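Local coordinates for HepC.19480.a.B1 (Helicobacter pylori, PDB 6MTZ), which is of unknown function but is probably a phosphoesterase of the DHH/DHHA1 family, with a separate C-terminal domain built on a mixed beta sheet, at residues D333-S338 against R342-Q347; I293-N296 against N300-L303; D256-Y261 against P287-Y292. One frame throughout, in Å; residues are numbered along the deposited sequence.

Overall arrangement
All three contacts lie in the C-terminal domain, on the same side of the chain's centre, and follow one another along the sequence in the order contact 3, contact 2, contact 1. Contacts 2 and 3 share strand 291-295 of the mixed six-stranded sheet, and their centres are about 13 Å apart; Leu303 packs on Phe291 between them. Contact 1, centred about 12 Å from contact 2 and about 18 Å from contact 3, joins the last loop to the C-terminal helix 341-353. That helix reaches both others: Lys345 NZ bonds to Asp256 O, and Ile348 and Phe352 pack on Val295 and Ile293. The three contacts thus join edge strand, central hairpin and final helix of the same domain, probably of the DHHA1 type.

Contact 1: D333-S338 against R342-Q347; sequences DGFRES and RDIKEQ
Gln347 grips the backbone of Arg336 with both ends of its amide, tying the loop after strand 327-331 to the flank of the helix it leads into. This strand-loop-helix connection closes the C-terminal domain, probably a DHHA1-type domain. Three hydrogen bonds, two of them across the contact, hold the Gln347 amide. Arg336 N donates to Gln347 OE1 over 2.9 Å, and Gln347 NE2 donates back to Arg336 O over 3.1 Å. In each case the donor lies in the carbonyl plane on a lone pair, so the amide meets the N-H and C=O of one residue much as a neighbouring strand would. The other N-H of Gln347 NE2 runs to Asp343 O, one turn earlier in the helix, at 3.2 Å, with the donor above that carbonyl plane. Three bonds of fixed polarity therefore set the rotation of the amide. Ser338 OG and Asp343 OD2 add a weak bond of 3.3 Å; the stronger partner of this hydroxyl is Asn340 N.

Flat groups lie on the two sides of the same amide. A bend at chi3 (-60°) brings the Arg336 guanidinium back over Gln347, where the two planes stack 22° apart and OE1 stands 3.7 Å above the guanidinium, over its centre. On the opposite side the Phe335 ring is turned only 11° from the amide plane, with CE1 3.9 Å from Gln347 NE2.

Apolar packing adds to this. Phe335 CZ meets Ile344 CG1 at 4.0 Å, and both side chains also touch Tyr270 of strand 264-270, which links loop and helix to the sheet. The other end of the Ile344 side chain lies against the loop backbone, its CD1 methyl 3.5 Å from Ser338 O.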
ATOM      1  N   ASP A 333      -1.716  -7.992  25.358  1.00 46.08           N
ATOM      2  CA  ASP A 333      -2.766  -7.180  25.962  1.00 49.36           C
ATOM      3  C   ASP A 333      -2.384  -5.705  25.933  1.00 39.48           C
ATOM      4  O   ASP A 333      -1.232  -5.341  26.191  1.00 40.09           O
ATOM      5  CB  ASP A 333      -3.011  -7.624  27.402  1.00 55.48           C
ATOM      6  CG  ASP A 333      -3.490  -9.054  27.494  1.00 64.63           C
ATOM      7  OD1 ASP A 333      -4.411  -9.419  26.735  1.00 60.38           O
ATOM      8  OD2 ASP A 333      -2.939  -9.815  28.321  1.00 77.86           O
ATOM      9  N   GLY A 334      -3.359  -4.850  25.628  1.00 44.68           N
ATOM     10  CA  GLY A 334      -3.098  -3.423  25.544  1.00 43.17           C
ATOM     11  C   GLY A 334      -2.212  -3.007  24.383  1.00 49.94           C
ATOM     12  O   GLY A 334      -1.562  -1.960  24.452  1.00 38.08           O
ATOM     13  N   PHE A 335      -2.158  -3.802  23.319  1.00 44.03           N
ATOM     14  CA  PHE A 335      -1.306  -3.456  22.194  1.00 33.72           C
ATOM     15  C   PHE A 335      -1.830  -2.217  21.474  1.00 39.81           C
ATOM     16  O   PHE A 335      -3.035  -2.061  21.251  1.00 33.73           O
ATOM     17  CB  PHE A 335      -1.201  -4.625  21.224  1.00 38.00           C
ATOM     18  CG  PHE A 335      -0.334  -4.337  20.034  1.00 45.49           C
ATOM     19  CD1 PHE A 335       1.042  -4.508  20.106  1.00 37.51           C
ATOM     20  CD2 PHE A 335      -0.891  -3.887  18.847  1.00 40.26           C
ATOM     21  CE1 PHE A 335       1.842  -4.247  19.020  1.00 40.32           C
ATOM     22  CE2 PHE A 335      -0.092  -3.617  17.762  1.00 35.67           C
ATOM     23  CZ  PHE A 335       1.277  -3.796  17.848  1.00 45.20           C
ATOM     24  N   ARG A 336      -0.907  -1.340  21.095  1.00 35.24           N
ATOM     25  CA  ARG A 336      -1.229  -0.032  20.546  1.00 33.20           C
ATOM     26  C   ARG A 336      -0.946  -0.044  19.049  1.00 48.02           C
ATOM     27  O   ARG A 336       0.218  -0.006  18.632  1.00 41.33           O
ATOM     28  CB  ARG A 336      -0.435   1.046  21.270  1.00 35.00           C
ATOM     29  CG  ARG A 336      -0.860   1.213  22.726  1.00 37.69           C
ATOM     30  CD  ARG A 336      -0.102   2.353  23.423  1.00 57.48           C
ATOM     31  NE  ARG A 336       1.346   2.135  23.432  1.00 56.36           N
ATOM     32  CZ  ARG A 336       1.977   1.374  24.321  1.00 63.20           C
ATOM     33  NH1 ARG A 336       1.289   0.754  25.272  1.00 68.56           N
ATOM     34  NH2 ARG A 336       3.292   1.228  24.262  1.00 62.92           N
ATOM     35  N   GLU A 337      -2.014  -0.113  18.251  1.00 48.71           N
ATOM     36  CA  GLU A 337      -1.891  -0.138  16.798  1.00 44.50           C
ATOM     37  C   GLU A 337      -1.174   1.115  16.311  1.00 31.00           C
ATOM     38  O   GLU A 337      -1.196   2.155  16.964  1.00 33.22           O
ATOM     39  CB  GLU A 337      -3.277  -0.230  16.152  1.00 41.30           C
ATOM     40  N   SER A 338      -0.526   1.012  15.155  1.00 39.48           N
ATOM     41  CA  SER A 338       0.183   2.166  14.619  1.00 41.27           C
ATOM     42  C   SER A 338       0.501   1.925  13.150  1.00 44.26           C
ATOM     43  O   SER A 338       0.509   0.786  12.676  1.00 39.77           O
ATOM     44  CB  SER A 338       1.462   2.442  15.414  1.00 39.74           C
ATOM     45  OG  SER A 338       2.204   3.495  14.840  1.00 42.08           O
ATOM     46  N   ARG A 342       8.468   1.742  13.909  1.00 35.17           N
ATOM     47  CA  ARG A 342       9.264   1.867  15.129  1.00 38.72           C
ATOM     48  C   ARG A 342       8.382   1.776  16.377  1.00 43.31           C
ATOM     49  O   ARG A 342       8.770   1.158  17.378  1.00 36.22           O
ATOM     50  CB  ARG A 342      10.061   3.175  15.117  1.00 35.05           C
ATOM     51  N   ASP A 343       7.186   2.374  16.326  1.00 43.78           N
ATOM     52  CA  ASP A 343       6.254   2.302  17.452  1.00 42.68           C
ATOM     53  C   ASP A 343       5.894   0.862  17.790  1.00 38.86           C
ATOM     54  O   ASP A 343       5.791   0.492  18.966  1.00 39.67           O
ATOM     55  CB  ASP A 343       4.983   3.084  17.136  1.00 44.63           C
ATOM     56  CG  ASP A 343       5.192   4.578  17.179  1.00 47.86           C
ATOM     57  OD1 ASP A 343       6.184   5.031  17.788  1.00 50.71           O
ATOM     58  OD2 ASP A 343       4.349   5.298  16.608  1.00 54.45           O
ATOM     59  N   ILE A 344       5.681   0.043  16.770  1.00 28.94           N
ATOM     60  CA  ILE A 344       5.333  -1.355  16.995  1.00 39.00           C
ATOM     61  C   ILE A 344       6.516  -2.102  17.591  1.00 36.03           C
ATOM     62  O   ILE A 344       6.367  -2.876  18.550  1.00 40.72           O
ATOM     63  CB  ILE A 344       4.847  -1.981  15.671  1.00 36.95           C
ATOM     64  CG1 ILE A 344       3.421  -1.496  15.370  1.00 44.97           C
ATOM     65  CG2 ILE A 344       4.889  -3.502  15.726  1.00 33.22           C
ATOM     66  CD1 ILE A 344       3.223  -0.933  13.996  1.00 46.92           C
ATOM     67  N   LYS A 345       7.714  -1.840  17.070  1.00 30.82           N
ATOM     68  CA  LYS A 345       8.905  -2.553  17.515  1.00 36.33           C
ATOM     69  C   LYS A 345       9.221  -2.257  18.971  1.00 40.31           C
ATOM     70  O   LYS A 345       9.571  -3.165  19.733  1.00 36.88           O
ATOM     71  CB  LYS A 345      10.084  -2.176  16.631  1.00 35.03           C
ATOM     72  CG  LYS A 345      11.362  -2.930  16.944  1.00 35.28           C
ATOM     73  CD  LYS A 345      12.520  -2.332  16.159  1.00 41.70           C
ATOM     74  CE  LYS A 345      13.800  -3.112  16.388  1.00 48.15           C
ATOM     75  NZ  LYS A 345      14.952  -2.495  15.680  1.00 44.17           N
ATOM     76  N   GLU A 346       9.103  -0.986  19.374  1.00 34.03           N
ATOM     77  CA  GLU A 346       9.343  -0.611  20.762  1.00 35.33           C
ATOM     78  C   GLU A 346       8.478  -1.428  21.715  1.00 37.43           C
ATOM     79  O   GLU A 346       8.918  -1.785  22.811  1.00 39.95           O
ATOM     80  CB  GLU A 346       9.085   0.885  20.954  1.00 42.72           C
ATOM     81  CG  GLU A 346      10.044   1.805  20.212  1.00 54.68           C
ATOM     82  CD  GLU A 346       9.716   3.280  20.417  1.00 61.55           C
ATOM     83  OE1 GLU A 346       8.904   3.587  21.312  1.00 67.25           O
ATOM     84  OE2 GLU A 346      10.272   4.130  19.688  1.00 64.08           O
ATOM     85  N   GLN A 347       7.248  -1.746  21.309  1.00 33.05           N
ATOM     86  CA  GLN A 347       6.373  -2.528  22.179  1.00 41.98           C
ATOM     87  C   GLN A 347       6.896  -3.952  22.366  1.00 32.65           C
ATOM     88  O   GLN A 347       6.882  -4.484  23.484  1.00 34.48           O
ATOM     89  CB  GLN A 347       4.953  -2.515  21.620  1.00 31.90           C
ATOM     90  CG  GLN A 347       4.290  -1.168  21.821  1.00 36.26           C
ATOM     91  CD  GLN A 347       2.940  -1.064  21.151  1.00 39.88           C
ATOM     92  OE1 GLN A 347       1.908  -1.346  21.759  1.00 45.40           O
ATOM     93  NE2 GLN A 347       2.937  -0.641  19.895  1.00 36.64           N
TER

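Contact 2: I293-N296 against N300-L303; sequences IDVN and NVSL
Asp294 and Ser302 form the hydrogen-bonded pair of an antiparallel beta hairpin, whose strand segments run 4.8 Å apart at closest approach with their directions at 161°. Asp294 N reaches Ser302 O at 3.0 Å and Ser302 N reaches Asp294 O at 2.9 Å; Ile293-Leu303 and Val295-Val301 flank them as non-hydrogen-bonded pairs. Asn296 N adds a bond to Asn300 O where the hairpin turns.

The side chains of Ile293, Val295, Val301 and Leu303 share one face of the sheet. With its CG1 opposite the backbone N (chi1 177°), Ile293 reaches across obliquely to place that carbon 3.7 Å from Val301 CG1, while Leu303 runs alongside it and brings CD2 to 3.9 Å from Ile293 CB. Helix 341-353 packs on this face through Ile348 and Phe352, and helix 311-318 meets Leu303. On the other face, the buried carboxylate of Asp294 is held by Ser269 OG and by the backbone N atoms of Met272 and Gly273.

At the turn, Asn296 CG sits between its backbone N and carbonyl carbon (chi1 67°), which brings OD1 to the returning strand: Asn300 N donates to Asn296 OD1 over 3.0 Å, from above the plane of that carbonyl.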
ATOM      1  N   ILE A 293       8.906 -13.442  14.189  1.00 30.61           N
ATOM      2  CA  ILE A 293       7.739 -13.019  14.950  1.00 26.79           C
ATOM      3  C   ILE A 293       6.985 -11.974  14.135  1.00 35.36           C
ATOM      4  O   ILE A 293       7.582 -11.018  13.631  1.00 33.89           O
ATOM      5  CB  ILE A 293       8.134 -12.496  16.345  1.00 28.73           C
ATOM      6  CG1 ILE A 293       6.909 -11.996  17.114  1.00 35.85           C
ATOM      7  CG2 ILE A 293       9.220 -11.409  16.258  1.00 27.19           C
ATOM      8  CD1 ILE A 293       7.201 -11.667  18.571  1.00 32.32           C
ATOM      9  N   ASP A 294       5.685 -12.193  13.958  1.00 25.38           N
ATOM     10  CA  ASP A 294       4.792 -11.249  13.302  1.00 33.79           C
ATOM     11  C   ASP A 294       3.685 -10.863  14.273  1.00 35.79           C
ATOM     12  O   ASP A 294       3.146 -11.714  14.989  1.00 36.70           O
ATOM     13  CB  ASP A 294       4.190 -11.848  12.020  1.00 27.61           C
ATOM     14  CG  ASP A 294       3.330 -10.862  11.254  1.00 30.23           C
ATOM     15  OD1 ASP A 294       3.884  -9.960  10.582  1.00 31.79           O
ATOM     16  OD2 ASP A 294       2.095 -10.998  11.317  1.00 37.21           O
ATOM     17  N   VAL A 295       3.367  -9.571  14.309  1.00 27.85           N
ATOM     18  CA  VAL A 295       2.280  -9.031  15.117  1.00 27.17           C
ATOM     19  C   VAL A 295       1.292  -8.345  14.185  1.00 24.18           C
ATOM     20  O   VAL A 295       1.682  -7.762  13.169  1.00 32.69           O
ATOM     21  CB  VAL A 295       2.802  -8.037  16.179  1.00 40.29           C
ATOM     22  CG1 VAL A 295       1.714  -7.713  17.194  1.00 35.75           C
ATOM     23  CG2 VAL A 295       4.039  -8.600  16.860  1.00 48.17           C
ATOM     24  N   ASN A 296       0.006  -8.413  14.524  1.00 31.34           N
ATOM     25  CA  ASN A 296      -0.991  -7.650  13.778  1.00 30.34           C
ATOM     26  C   ASN A 296      -1.535  -6.519  14.654  1.00 37.34           C
ATOM     27  O   ASN A 296      -1.123  -6.337  15.799  1.00 30.94           O
ATOM     28  CB  ASN A 296      -2.103  -8.561  13.233  1.00 30.64           C
ATOM     29  CG  ASN A 296      -2.981  -9.183  14.326  1.00 41.12           C
ATOM     30  OD1 ASN A 296      -2.977  -8.750  15.480  1.00 34.45           O
ATOM     31  ND2 ASN A 296      -3.760 -10.208  13.942  1.00 34.44           N
ATOM     32  N   ASN A 300      -2.245  -9.747  18.250  1.00 33.98           N
ATOM     33  CA  ASN A 300      -2.024 -11.182  18.159  1.00 40.86           C
ATOM     34  C   ASN A 300      -0.677 -11.467  17.508  1.00 36.91           C
ATOM     35  O   ASN A 300      -0.242 -10.751  16.603  1.00 38.43           O
ATOM     36  CB  ASN A 300      -3.148 -11.856  17.373  1.00 51.13           C
ATOM     37  CG  ASN A 300      -4.450 -11.888  18.141  1.00 64.86           C
ATOM     38  OD1 ASN A 300      -5.452 -11.310  17.714  1.00 67.23           O
ATOM     39  ND2 ASN A 300      -4.444 -12.562  19.286  1.00 63.29           N
ATOM     40  N   VAL A 301      -0.019 -12.524  17.981  1.00 32.19           N
ATOM     41  CA  VAL A 301       1.374 -12.812  17.653  1.00 37.96           C
ATOM     42  C   VAL A 301       1.466 -14.203  17.039  1.00 30.71           C
ATOM     43  O   VAL A 301       0.844 -15.147  17.532  1.00 36.17           O
ATOM     44  CB  VAL A 301       2.274 -12.721  18.906  1.00 43.12           C
ATOM     45  CG1 VAL A 301       3.723 -13.090  18.560  1.00 48.51           C
ATOM     46  CG2 VAL A 301       2.203 -11.330  19.509  1.00 49.07           C
ATOM     47  N   SER A 302       2.257 -14.325  15.975  1.00 35.10           N
ATOM     48  CA  SER A 302       2.635 -15.608  15.391  1.00 38.28           C
ATOM     49  C   SER A 302       4.145 -15.757  15.473  1.00 35.13           C
ATOM     50  O   SER A 302       4.882 -14.845  15.078  1.00 33.31           O
ATOM     51  CB  SER A 302       2.183 -15.714  13.931  1.00 39.87           C
ATOM     52  OG  SER A 302       0.778 -15.597  13.826  1.00 53.93           O
ATOM     53  N   LEU A 303       4.608 -16.898  15.981  1.00 30.17           N
ATOM     54  CA  LEU A 303       6.033 -17.166  16.093  1.00 39.89           C
ATOM     55  C   LEU A 303       6.374 -18.445  15.347  1.00 42.40           C
ATOM     56  O   LEU A 303       5.596 -19.402  15.342  1.00 44.80           O
ATOM     57  CB  LEU A 303       6.480 -17.272  17.562  1.00 52.18           C
ATOM     58  CG  LEU A 303       6.555 -15.957  18.353  1.00 57.00           C
ATOM     59  CD1 LEU A 303       5.703 -16.058  19.594  1.00 63.84           C
ATOM     60  CD2 LEU A 303       7.997 -15.592  18.728  1.00 58.55           C
TER

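Contact 3: D256-Y261 against P287-Y292; sequences DCSVYY and PDFDFY
Phe291 brings the tip of its ring up to Tyr261, its CZ lying 3.9 Å from Tyr261 CB. With CG between its backbone N and carbonyl carbon, chi1 64°, the Phe291 ring is aimed at the edge strand; CZ also comes within a looser 4.5 Å of Val259 CG2, two residues back on the same side of that strand. Val311 of helix 311-318 also touches Phe291, and Tyr261 touches Leu314, Met317 and Cys318.

Phe289 meets the edge strand differently. Its ring presents its rim to Ser258 OG, which lies near the ring plane, 3.4 Å from both CE2 and CZ; no hydrogen bond crosses here, and the hydroxyl is bonded to Lys254 O. Lys265 makes a cation-pi contact with the Phe289 ring, and Phe282 of helix 276-285 packs against it edge-to-face.

The backbones stay well apart, with Tyr261 CA and Phe291 CA 9.4 Å from each other, because strand 264-270 runs between the two strands: its Gly266 bonds with Val259, its Lys265 and Phe267 with Phe291. The contact thus spans a hairpin, 258-261 with 264-270, and the beta-alpha-beta crossover in which strand 264-270 leads through helix 276-285 into the parallel strand 291-295.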
ATOM      1  N   ASP A 256      16.800  -2.984  10.849  1.00 40.60           N
ATOM      2  CA  ASP A 256      15.662  -2.305  11.469  1.00 37.97           C
ATOM      3  C   ASP A 256      14.711  -3.270  12.176  1.00 40.14           C
ATOM      4  O   ASP A 256      14.044  -2.873  13.138  1.00 40.94           O
ATOM      5  CB  ASP A 256      14.879  -1.490  10.437  1.00 43.28           C
ATOM      6  CG  ASP A 256      15.707  -0.355   9.829  1.00 54.75           C
ATOM      7  OD1 ASP A 256      16.615   0.158  10.509  1.00 55.97           O
ATOM      8  OD2 ASP A 256      15.451   0.023   8.666  1.00 60.37           O
ATOM      9  N   CYS A 257      14.620  -4.523  11.737  1.00 34.55           N
ATOM     10  CA  CYS A 257      13.573  -5.409  12.236  1.00 42.41           C
ATOM     11  C   CYS A 257      14.080  -6.450  13.231  1.00 47.42           C
ATOM     12  O   CYS A 257      13.333  -7.376  13.573  1.00 35.71           O
ATOM     13  CB  CYS A 257      12.864  -6.098  11.067  1.00 40.26           C
ATOM     14  SG  CYS A 257      12.146  -4.919   9.886  1.00 38.79           S
ATOM     15  N   SER A 258      15.313  -6.309  13.720  1.00 32.86           N
ATOM     16  CA  SER A 258      15.891  -7.302  14.617  1.00 36.98           C
ATOM     17  C   SER A 258      15.420  -7.074  16.043  1.00 44.13           C
ATOM     18  O   SER A 258      15.407  -5.941  16.528  1.00 34.24           O
ATOM     19  CB  SER A 258      17.409  -7.249  14.573  1.00 39.78           C
ATOM     20  OG  SER A 258      17.894  -7.963  13.466  1.00 36.85           O
ATOM     21  N   VAL A 259      15.042  -8.154  16.715  1.00 39.71           N
ATOM     22  CA  VAL A 259      14.640  -8.109  18.111  1.00 46.41           C
ATOM     23  C   VAL A 259      15.353  -9.246  18.831  1.00 48.31           C
ATOM     24  O   VAL A 259      15.778 -10.228  18.217  1.00 37.96           O
ATOM     25  CB  VAL A 259      13.105  -8.205  18.276  1.00 46.09           C
ATOM     26  CG1 VAL A 259      12.463  -6.871  17.916  1.00 39.84           C
ATOM     27  CG2 VAL A 259      12.539  -9.320  17.386  1.00 30.26           C
ATOM     28  N   TYR A 260      15.493  -9.102  20.149  1.00 39.33           N
ATOM     29  CA  TYR A 260      16.358  -9.991  20.924  1.00 43.64           C
ATOM     30  C   TYR A 260      15.616 -10.507  22.145  1.00 44.32           C
ATOM     31  O   TYR A 260      15.228  -9.727  23.021  1.00 42.42           O
ATOM     32  CB  TYR A 260      17.648  -9.271  21.322  1.00 40.93           C
ATOM     33  CG  TYR A 260      18.379  -8.758  20.097  1.00 49.31           C
ATOM     34  CD1 TYR A 260      18.080  -7.508  19.555  1.00 40.41           C
ATOM     35  CD2 TYR A 260      19.336  -9.544  19.450  1.00 45.11           C
ATOM     36  CE1 TYR A 260      18.728  -7.042  18.423  1.00 55.98           C
ATOM     37  CE2 TYR A 260      19.989  -9.084  18.309  1.00 49.52           C
ATOM     38  CZ  TYR A 260      19.680  -7.830  17.806  1.00 57.02           C
ATOM     39  OH  TYR A 260      20.322  -7.356  16.686  1.00 64.29           O
ATOM     40  N   TYR A 261      15.413 -11.820  22.188  1.00 43.13           N
ATOM     41  CA  TYR A 261      14.817 -12.519  23.322  1.00 45.93           C
ATOM     42  C   TYR A 261      15.902 -13.366  23.975  1.00 45.41           C
ATOM     43  O   TYR A 261      16.342 -14.372  23.400  1.00 42.18           O
ATOM     44  CB  TYR A 261      13.642 -13.384  22.868  1.00 38.96           C
ATOM     45  CG  TYR A 261      13.104 -14.288  23.960  1.00 45.19           C
ATOM     46  CD1 TYR A 261      12.279 -13.785  24.960  1.00 49.34           C
ATOM     47  CD2 TYR A 261      13.417 -15.647  23.984  1.00 39.89           C
ATOM     48  CE1 TYR A 261      11.783 -14.605  25.955  1.00 44.27           C
ATOM     49  CE2 TYR A 261      12.932 -16.473  24.976  1.00 41.37           C
ATOM     50  CZ  TYR A 261      12.122 -15.945  25.964  1.00 41.82           C
ATOM     51  OH  TYR A 261      11.625 -16.757  26.943  1.00 43.58           O
ATOM     52  N   PRO A 287      20.350 -17.820   8.290  1.00 48.52           N
ATOM     53  CA  PRO A 287      20.491 -18.740   9.429  1.00 50.66           C
ATOM     54  C   PRO A 287      20.905 -18.055  10.713  1.00 48.67           C
ATOM     55  O   PRO A 287      20.793 -18.677  11.772  1.00 48.27           O
ATOM     56  CB  PRO A 287      21.567 -19.729   8.951  1.00 52.92           C
ATOM     57  CG  PRO A 287      22.368 -18.959   7.949  1.00 56.19           C
ATOM     58  CD  PRO A 287      21.396 -18.025   7.271  1.00 52.98           C
ATOM     59  N   ASP A 288      21.372 -16.802  10.656  1.00 64.34           N
ATOM     60  CA  ASP A 288      21.785 -16.083  11.857  1.00 54.77           C
ATOM     61  C   ASP A 288      20.607 -15.706  12.744  1.00 44.90           C
ATOM     62  O   ASP A 288      20.819 -15.334  13.901  1.00 50.24           O
ATOM     63  CB  ASP A 288      22.604 -14.836  11.478  1.00 56.99           C
ATOM     64  CG  ASP A 288      21.933 -13.967  10.412  1.00 62.37           C
ATOM     65  OD1 ASP A 288      21.334 -12.944  10.796  1.00 66.55           O
ATOM     66  OD2 ASP A 288      22.024 -14.281   9.199  1.00 58.68           O
ATOM     67  N   PHE A 289      19.383 -15.809  12.246  1.00 49.79           N
ATOM     68  CA  PHE A 289      18.197 -15.562  13.052  1.00 48.88           C
ATOM     69  C   PHE A 289      17.688 -16.866  13.652  1.00 46.30           C
ATOM     70  O   PHE A 289      17.731 -17.921  13.009  1.00 45.23           O
ATOM     71  CB  PHE A 289      17.107 -14.894  12.213  1.00 40.30           C
ATOM     72  CG  PHE A 289      17.361 -13.433  11.953  1.00 47.42           C
ATOM     73  CD1 PHE A 289      18.167 -13.034  10.899  1.00 49.75           C
ATOM     74  CD2 PHE A 289      16.810 -12.459  12.780  1.00 39.62           C
ATOM     75  CE1 PHE A 289      18.408 -11.692  10.662  1.00 46.38           C
ATOM     76  CE2 PHE A 289      17.042 -11.122  12.549  1.00 35.73           C
ATOM     77  CZ  PHE A 289      17.839 -10.735  11.489  1.00 44.96           C
ATOM     78  N   ASP A 290      17.228 -16.785  14.896  1.00 39.36           N
ATOM     79  CA  ASP A 290      16.693 -17.928  15.626  1.00 39.80           C
ATOM     80  C   ASP A 290      15.182 -18.046  15.562  1.00 44.72           C
ATOM     81  O   ASP A 290      14.661 -19.162  15.663  1.00 40.32           O
ATOM     82  CB  ASP A 290      17.104 -17.845  17.088  1.00 40.69           C
ATOM     83  CG  ASP A 290      18.585 -17.741  17.236  1.00 53.13           C
ATOM     84  OD1 ASP A 290      19.269 -18.686  16.791  1.00 51.88           O
ATOM     85  OD2 ASP A 290      19.061 -16.702  17.736  1.00 43.10           O
ATOM     86  N   PHE A 291      14.458 -16.936  15.428  1.00 37.10           N
ATOM     87  CA  PHE A 291      13.014 -17.036  15.325  1.00 34.20           C
ATOM     88  C   PHE A 291      12.486 -15.896  14.482  1.00 32.42           C
ATOM     89  O   PHE A 291      13.184 -14.926  14.177  1.00 39.66           O
ATOM     90  CB  PHE A 291      12.341 -17.059  16.702  1.00 33.93           C
ATOM     91  CG  PHE A 291      12.523 -15.803  17.495  1.00 38.58           C
ATOM     92  CD1 PHE A 291      13.701 -15.575  18.200  1.00 36.02           C
ATOM     93  CD2 PHE A 291      11.505 -14.855  17.556  1.00 33.90           C
ATOM     94  CE1 PHE A 291      13.872 -14.415  18.954  1.00 37.61           C
ATOM     95  CE2 PHE A 291      11.660 -13.684  18.298  1.00 38.36           C
ATOM     96  CZ  PHE A 291      12.845 -13.460  19.000  1.00 40.64           C
ATOM     97  N   TYR A 292      11.231 -16.046  14.098  1.00 39.94           N
ATOM     98  CA  TYR A 292      10.506 -15.054  13.337  1.00 34.42           C
ATOM     99  C   TYR A 292       9.257 -14.725  14.131  1.00 38.37           C
ATOM    100  O   TYR A 292       8.639 -15.618  14.719  1.00 33.74           O
ATOM    101  CB  TYR A 292      10.167 -15.589  11.930  1.00 32.81           C
ATOM    102  CG  TYR A 292       9.619 -14.545  10.992  1.00 31.44           C
ATOM    103  CD1 TYR A 292       8.301 -14.133  11.083  1.00 38.36           C
ATOM    104  CD2 TYR A 292      10.423 -13.965  10.017  1.00 33.35           C
ATOM    105  CE1 TYR A 292       7.793 -13.169  10.238  1.00 36.94           C
ATOM    106  CE2 TYR A 292       9.926 -12.998   9.169  1.00 34.08           C
ATOM    107  CZ  TYR A 292       8.605 -12.607   9.286  1.00 35.79           C
ATOM    108  OH  TYR A 292       8.085 -11.647   8.458  1.00 28.88           O
TER